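PDB 6YZG: surface-associated protein CshB, which acts as a streptococcal cell-surface adhesin, whose non-repetitive domain 2, the part held here, probably takes part in binding host fibronectin. Local coordinates for the interface of chains A and B. Coordinates in Å, arbitrary orientation; residue numbers count along the deposited sequence, not the author numbering. Chains: chain A/B, Surface-associated protein CshB.

Contact 1: the interface of chains A and B. Residues chain A 122-125, 142, 155-157; chain B 245-249, 260.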
loop_
_atom_site.group_PDB
_atom_site.type_symbol
_atom_site.label_atom_id
_atom_site.label_comp_id
_atom_site.label_asym_id
_atom_site.label_seq_id
_atom_site.Cartn_x
_atom_site.Cartn_y
_atom_site.Cartn_z
ATOM N N GLY A 122 1.454 -21.423 -7.836
ATOM C CA GLY A 122 2.846 -21.231 -8.288
ATOM C C GLY A 122 3.022 -21.787 -9.672
ATOM O O GLY A 122 2.146 -22.488 -10.220
ATOM N N VAL A 123 4.135 -21.439 -10.246
ATOM C CA VAL A 123 4.557 -21.906 -11.586
ATOM C C VAL A 123 6.055 -22.117 -11.569
ATOM O O VAL A 123 6.783 -21.270 -11.003
ATOM C CB VAL A 123 4.146 -20.914 -12.683
ATOM C CG1 VAL A 123 4.691 -19.507 -12.485
ATOM C CG2 VAL A 123 4.440 -21.533 -14.055
ATOM N N LYS A 124 6.535 -23.193 -12.185
ATOM C CA LYS A 124 7.972 -23.393 -12.393
ATOM C C LYS A 124 8.206 -23.544 -13.894
ATOM O O LYS A 124 7.481 -24.297 -14.557
ATOM C CB LYS A 124 8.457 -24.618 -11.670
ATOM C CG LYS A 124 9.960 -24.720 -11.610
ATOM C CD LYS A 124 10.393 -25.851 -10.681
ATOM C CE LYS A 124 11.792 -25.735 -10.121
ATOM N NZ LYS A 124 11.815 -26.214 -8.710
ATOM N N PHE A 125 9.150 -22.769 -14.373
ATOM C CA PHE A 125 9.533 -22.784 -15.796
ATOM C C PHE A 125 10.928 -23.371 -15.992
ATOM O O PHE A 125 11.818 -23.078 -15.273
ATOM C CB PHE A 125 9.642 -21.344 -16.310
ATOM C CG PHE A 125 8.349 -20.572 -16.381
ATOM C CD1 PHE A 125 7.431 -20.801 -17.388
ATOM C CD2 PHE A 125 8.041 -19.620 -15.444
ATOM C CE1 PHE A 125 6.244 -20.090 -17.465
ATOM C CE2 PHE A 125 6.855 -18.920 -15.516
ATOM C CZ PHE A 125 5.968 -19.138 -16.529
ATOM N N MET A 142 13.792 -10.845 -12.049
ATOM C CA MET A 142 12.401 -11.137 -11.639
ATOM C C MET A 142 11.946 -10.111 -10.586
ATOM O O MET A 142 12.751 -9.559 -9.890
ATOM C CB MET A 142 12.263 -12.598 -11.144
ATOM C CG MET A 142 12.187 -13.705 -12.307
ATOM S SD MET A 142 11.956 -15.331 -11.565
ATOM C CE MET A 142 10.170 -15.186 -11.524
ATOM N N ILE A 155 7.220 -15.335 -3.749
ATOM C CA ILE A 155 8.498 -16.044 -3.491
ATOM C C ILE A 155 9.079 -16.401 -4.856
ATOM O O ILE A 155 8.353 -16.938 -5.700
ATOM C CB ILE A 155 8.288 -17.307 -2.637
ATOM C CG1 ILE A 155 7.701 -16.925 -1.271
ATOM C CG2 ILE A 155 9.584 -18.078 -2.501
ATOM C CD1 ILE A 155 7.090 -18.107 -0.545
ATOM N N PHE A 156 10.381 -16.261 -5.038
ATOM C CA PHE A 156 11.121 -16.547 -6.273
ATOM C C PHE A 156 12.147 -17.632 -6.009
ATOM O O PHE A 156 12.930 -17.481 -5.041
ATOM C CB PHE A 156 11.825 -15.281 -6.757
ATOM C CG PHE A 156 10.945 -14.056 -6.899
ATOM C CD1 PHE A 156 10.596 -13.361 -5.746
ATOM C CD2 PHE A 156 10.414 -13.669 -8.124
ATOM C CE1 PHE A 156 9.786 -12.242 -5.825
ATOM C CE2 PHE A 156 9.590 -12.543 -8.197
ATOM C CZ PHE A 156 9.288 -11.855 -7.032
ATOM N N THR A 157 12.184 -18.641 -6.863
ATOM C CA THR A 157 13.215 -19.692 -6.751
ATOM C C THR A 157 14.000 -19.774 -8.045
ATOM O O THR A 157 13.548 -19.447 -9.130
ATOM C CB THR A 157 12.651 -21.044 -6.340
ATOM O OG1 THR A 157 11.916 -21.572 -7.443
ATOM C CG2 THR A 157 11.772 -20.951 -5.107
ATOM N N GLU B 245 15.964 -23.361 -14.442
ATOM C CA GLU B 245 14.611 -23.465 -13.818
ATOM C C GLU B 245 14.423 -22.255 -12.908
ATOM O O GLU B 245 15.346 -21.926 -12.139
ATOM C CB GLU B 245 14.470 -24.740 -12.972
ATOM C CG GLU B 245 14.754 -26.026 -13.763
ATOM C CD GLU B 245 14.333 -27.432 -13.317
ATOM O OE1 GLU B 245 13.123 -27.749 -13.423
ATOM O OE2 GLU B 245 15.227 -28.280 -13.064
ATOM N N VAL B 246 13.297 -21.571 -13.055
ATOM C CA VAL B 246 12.917 -20.526 -12.098
ATOM C C VAL B 246 11.493 -20.753 -11.695
ATOM O O VAL B 246 10.678 -21.241 -12.502
ATOM C CB VAL B 246 13.070 -19.123 -12.664
ATOM C CG1 VAL B 246 14.511 -18.791 -12.916
ATOM C CG2 VAL B 246 12.243 -18.893 -13.859
ATOM N N GLY B 247 11.185 -20.507 -10.441
ATOM C CA GLY B 247 9.811 -20.655 -9.877
ATOM C C GLY B 247 9.320 -19.359 -9.307
ATOM O O GLY B 247 10.077 -18.534 -8.822
ATOM N N PHE B 248 8.015 -19.210 -9.305
ATOM C CA PHE B 248 7.320 -18.052 -8.767
ATOM C C PHE B 248 6.119 -18.580 -8.018
ATOM O O PHE B 248 5.312 -19.324 -8.611
ATOM C CB PHE B 248 6.903 -17.112 -9.886
ATOM C CG PHE B 248 6.166 -15.866 -9.437
ATOM C CD1 PHE B 248 6.840 -14.821 -8.835
ATOM C CD2 PHE B 248 4.792 -15.760 -9.581
ATOM C CE1 PHE B 248 6.173 -13.646 -8.475
ATOM C CE2 PHE B 248 4.151 -14.574 -9.217
ATOM C CZ PHE B 248 4.834 -13.544 -8.628
ATOM N N TYR B 249 5.984 -18.156 -6.759
ATOM C CA TYR B 249 4.910 -18.697 -5.886
ATOM C C TYR B 249 4.213 -17.540 -5.201
ATOM O O TYR B 249 4.892 -16.607 -4.740
ATOM C CB TYR B 249 5.461 -19.652 -4.826
ATOM C CG TYR B 249 6.193 -20.820 -5.415
ATOM C CD1 TYR B 249 7.553 -20.749 -5.684
ATOM C CD2 TYR B 249 5.538 -22.020 -5.680
ATOM C CE1 TYR B 249 8.223 -21.810 -6.277
ATOM C CE2 TYR B 249 6.183 -23.069 -6.283
ATOM C CZ TYR B 249 7.525 -22.966 -6.577
ATOM O OH TYR B 249 8.207 -24.043 -7.120
ATOM N N MET B 260 9.201 -11.050 -15.413
ATOM C CA MET B 260 10.444 -11.804 -15.700
ATOM C C MET B 260 11.105 -11.115 -16.887
ATOM O O MET B 260 10.410 -10.827 -17.884
ATOM C CB MET B 260 10.219 -13.267 -16.031
ATOM C CG MET B 260 11.549 -14.022 -16.254
ATOM S SD MET B 260 11.256 -15.734 -16.867
ATOM C CE MET B 260 10.465 -16.502 -15.489
HETATM O O HOH W 1 10.918 -24.129 -6.781
#
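Strand 245-252 of chain B is inserted between strands 119-131 and 153-158 of chain A, antiparallel to both, so that its backbone is hydrogen-bonded along both margins. B:Tyr249, which buries most surface here, pairs with A:Ile155, whose N donates to B:Tyr249 O at 2.8 Å. The CG of B:Tyr249 lies anti to the carbonyl carbon (chi1 -58°), and the phenol runs back over the sheet, crossing A:Thr157 at about a right angle with CE1 3.8 Å from A:Thr157 CG2. A:Thr157 holds OG1 in the crowded position between N and carbonyl carbon (chi1 71°), in plane at the edge of the phenol. One water, 2.7 Å from B:Tyr249 OH, also joins A:Thr157 OG1 and the side-chain amine A:Lys124 NZ, at the end of a chain bent at chi4. A:Lys124 CE also passes 4.0 Å from CB of the poorly ordered B:Glu245. On the opposite face B:Phe248, CG anti to N, lies beside A:Phe156, pointing the same way. Their rings meet edge to face, planes 62° apart, with A:Phe156 CE2 3.6 Å from B:Phe248 CE1. A:Met142 CG touches B:Met260 CG at 4.0 Å, alongside it. Within the deposited pair, the site lets one chain complete the sheet of the other, an exchange of strands that would hold the two copies together.

Contact 2: the interface of chains A and B. Residues chain A 1-2, 110-111, 141-143, 145, 169, 171; chain B 235, 237, 257-261.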
loop_
_atom_site.group_PDB
_atom_site.type_symbol
_atom_site.label_atom_id
_atom_site.label_comp_id
_atom_site.label_asym_id
_atom_site.label_seq_id
_atom_site.Cartn_x
_atom_site.Cartn_y
_atom_site.Cartn_z
ATOM N N TRP A 1 12.127 -6.695 -19.999
ATOM C CA TRP A 1 10.953 -7.404 -19.371
ATOM C C TRP A 1 10.141 -8.109 -20.453
ATOM O O TRP A 1 9.774 -7.476 -21.498
ATOM C CB TRP A 1 9.985 -6.513 -18.578
ATOM C CG TRP A 1 10.551 -5.907 -17.341
ATOM C CD1 TRP A 1 10.852 -4.579 -17.189
ATOM C CD2 TRP A 1 10.990 -6.577 -16.148
ATOM N NE1 TRP A 1 11.396 -4.387 -15.959
ATOM C CE2 TRP A 1 11.534 -5.588 -15.301
ATOM C CE3 TRP A 1 11.000 -7.903 -15.703
ATOM C CZ2 TRP A 1 11.978 -5.882 -13.999
ATOM C CZ3 TRP A 1 11.484 -8.201 -14.444
ATOM C CH2 TRP A 1 12.010 -7.209 -13.613
ATOM N N LEU A 2 9.792 -9.353 -20.264
ATOM C CA LEU A 2 8.965 -10.090 -21.257
ATOM C C LEU A 2 7.564 -9.535 -21.308
ATOM O O LEU A 2 6.921 -9.283 -20.285
ATOM C CB LEU A 2 8.938 -11.565 -20.909
ATOM C CG LEU A 2 10.281 -12.298 -20.970
ATOM C CD1 LEU A 2 10.126 -13.726 -20.563
ATOM C CD2 LEU A 2 10.952 -12.169 -22.339
ATOM N N THR A 110 3.519 -6.724 -19.100
ATOM C CA THR A 110 4.699 -7.437 -18.596
ATOM C C THR A 110 4.357 -8.239 -17.336
ATOM O O THR A 110 5.292 -8.697 -16.672
ATOM C CB THR A 110 5.834 -6.443 -18.415
ATOM O OG1 THR A 110 5.305 -5.460 -17.527
ATOM C CG2 THR A 110 6.299 -5.865 -19.740
ATOM N N GLN A 111 3.104 -8.567 -17.101
ATOM C CA GLN A 111 2.742 -9.328 -15.895
ATOM C C GLN A 111 2.142 -10.671 -16.264
ATOM O O GLN A 111 1.209 -10.733 -17.119
ATOM C CB GLN A 111 1.750 -8.528 -15.063
ATOM C CG GLN A 111 2.369 -7.372 -14.361
ATOM C CD GLN A 111 1.398 -6.621 -13.501
ATOM O OE1 GLN A 111 0.208 -6.941 -13.465
ATOM N NE2 GLN A 111 1.933 -5.612 -12.868
ATOM N N VAL A 141 16.106 -11.626 -14.674
ATOM C CA VAL A 141 15.643 -10.707 -13.600
ATOM C C VAL A 141 14.170 -10.983 -13.310
ATOM O O VAL A 141 13.426 -11.376 -14.224
ATOM C CB VAL A 141 15.841 -9.217 -13.917
ATOM C CG1 VAL A 141 17.337 -8.915 -13.888
ATOM C CG2 VAL A 141 15.196 -8.810 -15.228
ATOM N N MET A 142 13.792 -10.845 -12.049
ATOM C CA MET A 142 12.401 -11.137 -11.639
ATOM C C MET A 142 11.946 -10.111 -10.586
ATOM O O MET A 142 12.751 -9.559 -9.890
ATOM C CB MET A 142 12.263 -12.598 -11.144
ATOM C CG MET A 142 12.187 -13.705 -12.307
ATOM S SD MET A 142 11.956 -15.331 -11.565
ATOM C CE MET A 142 10.170 -15.186 -11.524
ATOM N N ALA A 143 10.640 -9.846 -10.580
ATOM C CA ALA A 143 10.007 -8.955 -9.605
ATOM C C ALA A 143 8.548 -9.335 -9.501
ATOM O O ALA A 143 7.985 -10.001 -10.370
ATOM C CB ALA A 143 10.130 -7.485 -10.040
ATOM N N GLY A 145 5.126 -7.556 -9.704
ATOM C CA GLY A 145 4.627 -6.277 -10.261
ATOM C C GLY A 145 3.620 -5.604 -9.346
ATOM O O GLY A 145 3.284 -4.424 -9.627
ATOM N N TRP A 169 12.531 -0.960 -9.592
ATOM C CA TRP A 169 11.819 -0.643 -10.837
ATOM C C TRP A 169 10.599 0.223 -10.484
ATOM O O TRP A 169 9.816 -0.162 -9.630
ATOM C CB TRP A 169 11.430 -1.923 -11.573
ATOM C CG TRP A 169 10.787 -1.671 -12.895
ATOM C CD1 TRP A 169 9.449 -1.637 -13.163
ATOM C CD2 TRP A 169 11.458 -1.433 -14.134
ATOM N NE1 TRP A 169 9.240 -1.412 -14.504
ATOM C CE2 TRP A 169 10.454 -1.254 -15.118
ATOM C CE3 TRP A 169 12.806 -1.414 -14.513
ATOM C CZ2 TRP A 169 10.773 -1.031 -16.452
ATOM C CZ3 TRP A 169 13.118 -1.177 -15.835
ATOM C CH2 TRP A 169 12.110 -0.975 -16.778
ATOM N N MET A 171 7.140 2.072 -10.839
ATOM C CA MET A 171 5.762 1.817 -11.324
ATOM C C MET A 171 4.956 3.120 -11.229
ATOM O O MET A 171 5.300 4.047 -11.936
ATOM C CB MET A 171 5.093 0.754 -10.457
ATOM C CG MET A 171 5.744 -0.599 -10.571
ATOM S SD MET A 171 5.562 -1.340 -12.196
ATOM C CE MET A 171 5.254 -3.019 -11.680
ATOM N N VAL B 235 9.226 -1.495 -7.098
ATOM C CA VAL B 235 9.322 -2.954 -6.834
ATOM C C VAL B 235 10.799 -3.322 -6.895
ATOM O O VAL B 235 11.528 -2.844 -7.757
ATOM C CB VAL B 235 8.469 -3.795 -7.791
ATOM C CG1 VAL B 235 7.006 -3.386 -7.702
ATOM C CG2 VAL B 235 8.922 -3.836 -9.212
ATOM N N VAL B 237 13.973 -5.636 -7.629
ATOM C CA VAL B 237 14.357 -6.536 -8.753
ATOM C C VAL B 237 15.550 -7.357 -8.303
ATOM O O VAL B 237 16.536 -6.813 -7.797
ATOM C CB VAL B 237 14.669 -5.764 -10.019
ATOM C CG1 VAL B 237 15.095 -6.678 -11.155
ATOM C CG2 VAL B 237 13.496 -4.911 -10.454
ATOM N N ALA B 257 1.699 -10.518 -9.079
ATOM C CA ALA B 257 1.949 -10.698 -10.517
ATOM C C ALA B 257 3.418 -10.933 -10.797
ATOM O O ALA B 257 4.245 -10.242 -10.237
ATOM C CB ALA B 257 1.484 -9.425 -11.207
ATOM N N MET B 258 3.751 -11.879 -11.651
ATOM C CA MET B 258 5.155 -12.154 -11.999
ATOM C C MET B 258 5.603 -11.230 -13.117
ATOM O O MET B 258 4.944 -11.148 -14.159
ATOM C CB MET B 258 5.306 -13.592 -12.461
ATOM C CG MET B 258 6.735 -14.040 -12.568
ATOM S SD MET B 258 6.906 -15.621 -13.416
ATOM C CE MET B 258 6.755 -15.043 -15.091
ATOM N N MET B 259 6.763 -10.649 -12.928
ATOM C CA MET B 259 7.519 -10.010 -14.006
ATOM C C MET B 259 8.810 -10.804 -14.184
ATOM O O MET B 259 9.481 -11.170 -13.166
ATOM C CB MET B 259 7.938 -8.597 -13.635
ATOM C CG MET B 259 6.717 -7.730 -13.403
ATOM S SD MET B 259 7.075 -6.037 -12.965
ATOM C CE MET B 259 7.941 -5.484 -14.438
ATOM N N MET B 260 9.201 -11.050 -15.413
ATOM C CA MET B 260 10.444 -11.804 -15.700
ATOM C C MET B 260 11.105 -11.115 -16.887
ATOM O O MET B 260 10.410 -10.827 -17.884
ATOM C CB MET B 260 10.219 -13.267 -16.031
ATOM C CG MET B 260 11.549 -14.022 -16.254
ATOM S SD MET B 260 11.256 -15.734 -16.867
ATOM C CE MET B 260 10.465 -16.502 -15.489
ATOM N N GLY B 261 12.400 -10.894 -16.826
ATOM C CA GLY B 261 13.150 -10.308 -17.922
ATOM C C GLY B 261 14.499 -10.956 -18.038
ATOM O O GLY B 261 14.897 -11.826 -17.249
HETATM O O HOH W 2 7.762 -9.425 -17.423
#
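An intermolecular antiparallel beta-sheet forms this patch of the CshA-type non-repetitive domain 2: strand 258-263 of chain B pairs with strand 139-144 of chain A, and strand 234-241 of B with strand 164-170 of A. B:Met259 N donates to A:Ala143 O at 2.9 Å, in the carbonyl plane, whereas the return bond from A:Ala143 N reaches B:Met259 O from above its plane. On the second pair of strands, A:Trp169 N gives an almost straight bond to B:Val235 O (2.8 Å, 173° at H). B:Met259 has by far the most surface buried. Its CG is anti to the carbonyl carbon (chi1 -62°), and a bend at chi3 (62°) lays the methyl CE over the indole face of A:Trp1, 3.7 Å from the centroid of the five-membered ring. B:Met259 SD rests 3.7 Å from A:Gly145 CA. The indole's rim meets B:Val237 tip to tip, A:Trp1 CZ2 lying 4.0 Å from B:Val237 CG2, while A:Trp1 NE1 sits above the centre of the A:Trp169 ring, which may help to fix the tilt of the two indoles. Next to A:Trp1 in sequence, A:Leu2 N donates to B:Met260 O at 2.9 Å. A water touches that same carbonyl, the amide N of B:Met260 and A:Leu2 O, and lies 2.7 Å from A:Thr110 O.

Contact 3: the interface of chains A and B. Residues chain A 244-246; chain B 40, 124-127, 135.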
loop_
_atom_site.group_PDB
_atom_site.type_symbol
_atom_site.label_atom_id
_atom_site.label_comp_id
_atom_site.label_asym_id
_atom_site.label_seq_id
_atom_site.Cartn_x
_atom_site.Cartn_y
_atom_site.Cartn_z
ATOM N N SER A 244 -6.907 30.914 9.623
ATOM C CA SER A 244 -7.108 30.907 11.085
ATOM C C SER A 244 -7.788 29.632 11.548
ATOM O O SER A 244 -7.911 29.460 12.770
ATOM C CB SER A 244 -7.887 32.122 11.510
ATOM O OG SER A 244 -9.202 32.113 11.012
ATOM N N GLU A 245 -8.247 28.779 10.626
ATOM C CA GLU A 245 -8.891 27.481 10.989
ATOM C C GLU A 245 -8.459 26.442 9.958
ATOM O O GLU A 245 -8.492 26.738 8.749
ATOM C CB GLU A 245 -10.424 27.581 10.971
ATOM C CG GLU A 245 -10.970 28.683 11.891
ATOM C CD GLU A 245 -12.424 28.772 12.373
ATOM O OE1 GLU A 245 -12.802 27.974 13.264
ATOM O OE2 GLU A 245 -13.118 29.761 12.020
ATOM N N VAL A 246 -7.993 25.295 10.432
ATOM C CA VAL A 246 -7.750 24.153 9.543
ATOM C C VAL A 246 -8.378 22.940 10.155
ATOM O O VAL A 246 -8.436 22.815 11.393
ATOM C CB VAL A 246 -6.271 23.896 9.302
ATOM C CG1 VAL A 246 -5.641 25.018 8.530
ATOM C CG2 VAL A 246 -5.530 23.606 10.539
ATOM N N LYS B 40 -10.861 23.540 18.350
ATOM C CA LYS B 40 -12.180 24.221 18.284
ATOM C C LYS B 40 -13.287 23.155 18.304
ATOM O O LYS B 40 -14.353 23.406 18.879
ATOM C CB LYS B 40 -12.236 25.023 16.982
ATOM C CG LYS B 40 -13.531 25.784 16.755
ATOM C CD LYS B 40 -13.485 26.613 15.507
ATOM C CE LYS B 40 -14.704 27.496 15.366
ATOM N NZ LYS B 40 -14.312 28.809 14.811
ATOM N N LYS B 124 -10.821 20.184 14.304
ATOM C CA LYS B 124 -10.646 21.516 13.716
ATOM C C LYS B 124 -9.878 22.370 14.721
ATOM O O LYS B 124 -10.219 22.375 15.911
ATOM C CB LYS B 124 -11.975 22.148 13.410
ATOM C CG LYS B 124 -11.864 23.383 12.552
ATOM C CD LYS B 124 -13.241 23.851 12.090
ATOM C CE LYS B 124 -13.255 24.708 10.844
ATOM N NZ LYS B 124 -14.442 24.370 10.009
ATOM N N PHE B 125 -8.837 22.989 14.218
ATOM C CA PHE B 125 -7.981 23.874 15.028
ATOM C C PHE B 125 -8.133 25.333 14.610
ATOM O O PHE B 125 -8.171 25.638 13.469
ATOM C CB PHE B 125 -6.508 23.544 14.760
ATOM C CG PHE B 125 -6.039 22.193 15.239
ATOM C CD1 PHE B 125 -5.790 21.953 16.576
ATOM C CD2 PHE B 125 -5.850 21.158 14.360
ATOM C CE1 PHE B 125 -5.351 20.717 17.023
ATOM C CE2 PHE B 125 -5.422 19.926 14.808
ATOM C CZ PHE B 125 -5.156 19.708 16.127
ATOM N N ASP B 126 -8.168 26.178 15.629
ATOM C CA ASP B 126 -7.977 27.629 15.443
ATOM C C ASP B 126 -6.450 27.779 15.431
ATOM O O ASP B 126 -5.786 27.144 16.221
ATOM C CB ASP B 126 -8.654 28.440 16.553
ATOM C CG ASP B 126 -10.156 28.666 16.373
ATOM O OD1 ASP B 126 -10.577 28.998 15.293
ATOM O OD2 ASP B 126 -10.890 28.488 17.333
ATOM N N ILE B 127 -5.944 28.560 14.512
ATOM C CA ILE B 127 -4.478 28.747 14.378
ATOM C C ILE B 127 -4.149 30.216 14.568
ATOM O O ILE B 127 -4.823 31.023 13.993
ATOM C CB ILE B 127 -4.010 28.338 12.973
ATOM C CG1 ILE B 127 -4.245 26.862 12.692
ATOM C CG2 ILE B 127 -2.559 28.730 12.747
ATOM C CD1 ILE B 127 -4.134 26.640 11.213
ATOM N N ARG B 135 0.727 39.508 15.396
ATOM C CA ARG B 135 0.032 38.465 14.621
ATOM C C ARG B 135 0.469 38.548 13.162
ATOM O O ARG B 135 0.586 39.617 12.614
ATOM C CB ARG B 135 -1.481 38.545 14.828
ATOM C CG ARG B 135 -2.230 37.409 14.141
ATOM C CD ARG B 135 -3.518 37.032 14.837
ATOM N NE ARG B 135 -4.132 36.005 14.019
ATOM C CZ ARG B 135 -5.151 35.248 14.346
ATOM N NH1 ARG B 135 -5.760 35.431 15.506
ATOM N NH2 ARG B 135 -5.585 34.356 13.476
#
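The loop residue A:Ser244 and the start of strand 245-252 of chain A run antiparallel to strand 119-131 of chain B, with B:Lys40, from strand 33-41, reaching in at one side. Both chains contain non-repetitive domain 2 of the CshA family, and the contact is the first part of the strand that each chain inserts into the sheet of the other. A:Ser244 O accepts from B:Ile127 N at 2.8 Å, the donor standing 52° out of the carbonyl plane. A:Val246 is bonded through both backbone groups to B:Phe125: its O receives B:Phe125 N nearly along the C=O axis (2.9 Å), and its N gives a longer bond to B:Phe125 O (3.1 Å). On one face, both methyls of A:Val246 straddle the tip of B:Ile127, crossing it at about a right angle. The packing is tight, with A:Val246 CG2 3.4 Å from B:Ile127 CD1. The other face is charged. A:Glu245, poorly ordered, as modelled runs alongside B:Asp126, pointing the same way, with A:Glu245 OE1 3.2 Å from B:Asp126 OD1. B:Lys40, whose chain bends at chi4, forms a salt bridge with A:Glu245, modelled too close for its length to mean anything. Within chain B, B:Lys40 NZ also makes a salt bridge to B:Asp126 OD1 (3.8 Å); if both acids are ionised, the lysine may ease their repulsion.

Contacts 1 and 2 are neighbours, their C-alpha centres about 12 Å apart, and share A:Met142 and B:Met260, which link the two patches through strands 139-144 and 258-263. The C-alpha centre of contact 3 lies about 55 Å from that of contact 1 and about 47 Å from that of contact 2, at the other end of the pair. There the roles of the chains are reversed: strand 245-252 of A meets strand 119-131 of B, as the same elements do in contact 1 with chains exchanged. The two-fold symmetry thus gives reciprocal strand exchange, compatible with a domain-swapped dimer, although the structure alone does not show that this pairing occurs on the cell.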